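Local coordinates for protein nucleoside phosphorylase, putative (Trypanosoma brucei, PDB 3BJE) that catalyses the phosphorolysis of uridine, working as a homodimer that binds ribose 1-phosphate and uracil in its active site, at residues G169-S174 against E294-C299. Residues are numbered along the deposited sequence; the frame is centred on the assembly and turned at random.
Sequences GMDNTS and ETSAIC. With R1P (1-O-phosphono-alpha-D-ribofuranose), chain C.
Ser296 OG donates to Asp171 OD1 over 2.7 Å, and this bond marks the tight part of the contact. The hydroxyl reaches the carboxylate from above its plane, 41° out of it. Both side chains are set for the meeting by their first torsions: Ser296 OG (56°) and Asp171 CG (62°) each stand between their own backbone N and carbonyl carbon. Beside the bond, Ser296 CB lies 3.6 Å from Gly169 CA. Gly169 CA and Ser296 CA are 5.0 Å apart, the closest CA pair across the two segments. The other carboxylate oxygen, Asp171 OD2, accepts from Thr173 N at 3.1 Å, which makes an Asx turn; Tyr207 OH bonds both to this oxygen and to Ser296 OG. Both carboxylate oxygens thus have partners. In this nucleoside phosphorylase fold the contact joins the loop after strand 161-169 to the first turn of helix 295-305. Glu294, at the N-cap position, has its CB directed away from the loop, and its OE2 takes a very short 2.5 Å hydrogen bond from O3 of the ribose 1-phosphate. Packing is looser at Ser174, whose OG comes no nearer than 3.9 Å to Ala297 CA and makes a weak hydrogen bond to Tyr207 OH. That side is nevertheless buried: Ala179 touches Ser174, while Thr173 OG1 bonds to Ser248 O of the second subunit. Val97 of helix 97-112 lies against both parts, touching Asp171, Ser296, Thr173 and Ala297.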
loop_
_atom_site.group_PDB
_atom_site.type_symbol
_atom_site.label_atom_id
_atom_site.label_comp_id
_atom_site.label_asym_id
_atom_site.label_seq_id
_atom_site.Cartn_x
_atom_site.Cartn_y
_atom_site.Cartn_z
ATOM N N GLY A 169 -7.964 12.694 -2.285
ATOM C CA GLY A 169 -7.833 11.303 -1.881
ATOM C C GLY A 169 -8.814 10.455 -2.645
ATOM O O GLY A 169 -9.996 10.453 -2.345
ATOM N N MET A 170 -8.323 9.745 -3.655
ATOM C CA MET A 170 -9.124 8.735 -4.347
ATOM C C MET A 170 -9.043 7.377 -3.628
ATOM O O MET A 170 -9.816 6.469 -3.911
ATOM C CB MET A 170 -8.678 8.600 -5.796
ATOM C CG MET A 170 -8.628 9.937 -6.537
ATOM S SD MET A 170 -8.268 9.801 -8.299
ATOM C CE MET A 170 -6.600 9.108 -8.227
ATOM N N ASP A 171 -8.041 7.245 -2.771
ATOM C CA ASP A 171 -7.905 6.143 -1.853
ATOM C C ASP A 171 -8.959 6.289 -0.751
ATOM O O ASP A 171 -9.733 7.259 -0.748
ATOM C CB ASP A 171 -6.523 6.214 -1.233
ATOM C CG ASP A 171 -6.332 7.494 -0.436
ATOM O OD1 ASP A 171 -6.254 8.601 -1.037
ATOM O OD2 ASP A 171 -6.322 7.398 0.820
ATOM N N ASN A 172 -8.975 5.354 0.211
ATOM C CA ASN A 172 -9.894 5.453 1.355
ATOM C C ASN A 172 -9.234 5.404 2.726
ATOM O O ASN A 172 -9.903 5.326 3.740
ATOM C CB ASN A 172 -11.050 4.439 1.275
ATOM C CG ASN A 172 -10.731 3.077 1.878
ATOM O OD1 ASN A 172 -9.565 2.732 2.064
ATOM N ND2 ASN A 172 -11.790 2.274 2.152
ATOM N N THR A 173 -7.917 5.541 2.772
ATOM C CA THR A 173 -7.214 5.315 4.024
ATOM C C THR A 173 -7.683 6.311 5.083
ATOM O O THR A 173 -7.998 5.936 6.222
ATOM C CB THR A 173 -5.700 5.348 3.789
ATOM O OG1 THR A 173 -5.344 4.157 3.071
ATOM C CG2 THR A 173 -4.915 5.417 5.123
ATOM N N SER A 174 -7.765 7.584 4.703
ATOM C CA SER A 174 -8.209 8.614 5.643
ATOM C C SER A 174 -9.692 8.536 5.988
ATOM O O SER A 174 -10.125 9.161 6.943
ATOM C CB SER A 174 -7.843 10.016 5.141
ATOM O OG SER A 174 -6.436 10.092 4.869
ATOM N N GLU A 294 0.675 8.389 -2.566
ATOM C CA GLU A 294 0.910 8.669 -1.132
ATOM C C GLU A 294 0.420 10.004 -0.571
ATOM O O GLU A 294 0.186 10.113 0.631
ATOM C CB GLU A 294 2.415 8.548 -0.831
ATOM C CG GLU A 294 2.955 7.116 -0.955
ATOM C CD GLU A 294 3.567 6.792 -2.317
ATOM O OE1 GLU A 294 4.135 7.683 -2.964
ATOM O OE2 GLU A 294 3.500 5.607 -2.766
ATOM N N THR A 295 0.274 11.014 -1.419
ATOM C CA THR A 295 0.234 12.388 -0.929
ATOM C C THR A 295 -1.019 12.730 -0.130
ATOM O O THR A 295 -0.935 13.426 0.873
ATOM C CB THR A 295 0.467 13.374 -2.103
ATOM O OG1 THR A 295 1.815 13.227 -2.542
ATOM C CG2 THR A 295 0.254 14.827 -1.680
ATOM N N SER A 296 -2.189 12.266 -0.573
ATOM C CA SER A 296 -3.433 12.580 0.119
ATOM C C SER A 296 -3.345 12.244 1.611
ATOM O O SER A 296 -3.667 13.093 2.452
ATOM C CB SER A 296 -4.598 11.804 -0.495
ATOM O OG SER A 296 -4.334 10.411 -0.474
ATOM N N ALA A 297 -2.897 11.027 1.948
ATOM C CA ALA A 297 -2.826 10.585 3.361
ATOM C C ALA A 297 -1.702 11.301 4.115
ATOM O O ALA A 297 -1.815 11.587 5.307
ATOM C CB ALA A 297 -2.631 9.062 3.470
ATOM N N ILE A 298 -0.592 11.566 3.449
ATOM C CA ILE A 298 0.460 12.348 4.087
ATOM C C ILE A 298 -0.100 13.667 4.542
ATOM O O ILE A 298 0.130 14.101 5.669
ATOM C CB ILE A 298 1.625 12.620 3.113
ATOM C CG1 ILE A 298 2.396 11.341 2.865
ATOM C CG2 ILE A 298 2.565 13.714 3.645
ATOM C CD1 ILE A 298 3.408 11.470 1.721
ATOM N N CYS A 299 -0.786 14.365 3.633
ATOM C CA CYS A 299 -1.353 15.664 3.967
ATOM C C CYS A 299 -2.429 15.575 5.064
ATOM O O CYS A 299 -2.446 16.357 6.019
ATOM C CB CYS A 299 -1.917 16.323 2.715
ATOM S SG CYS A 299 -0.622 16.864 1.569
HETATM C C5 R1P C . 4.644 3.716 -8.062
HETATM O O5 R1P C . 5.557 3.402 -9.124
HETATM C C4 R1P C . 5.348 4.488 -6.963
HETATM O O4 R1P C . 6.077 5.611 -7.489
HETATM C C1 R1P C . 5.608 6.834 -6.910
HETATM C C2 R1P C . 4.180 6.489 -6.453
HETATM O O2 R1P C . 3.557 7.398 -5.516
HETATM C C3 R1P C . 4.370 5.056 -5.949
HETATM O O3 R1P C . 4.978 5.006 -4.647
HETATM O O1 R1P C . 6.484 7.361 -5.858
HETATM P P R1P C . 7.946 6.843 -5.403
HETATM O O1P R1P C . 7.574 5.452 -4.867
HETATM O O2P R1P C . 8.360 7.826 -4.322
HETATM O O3P R1P C . 8.852 6.765 -6.589
#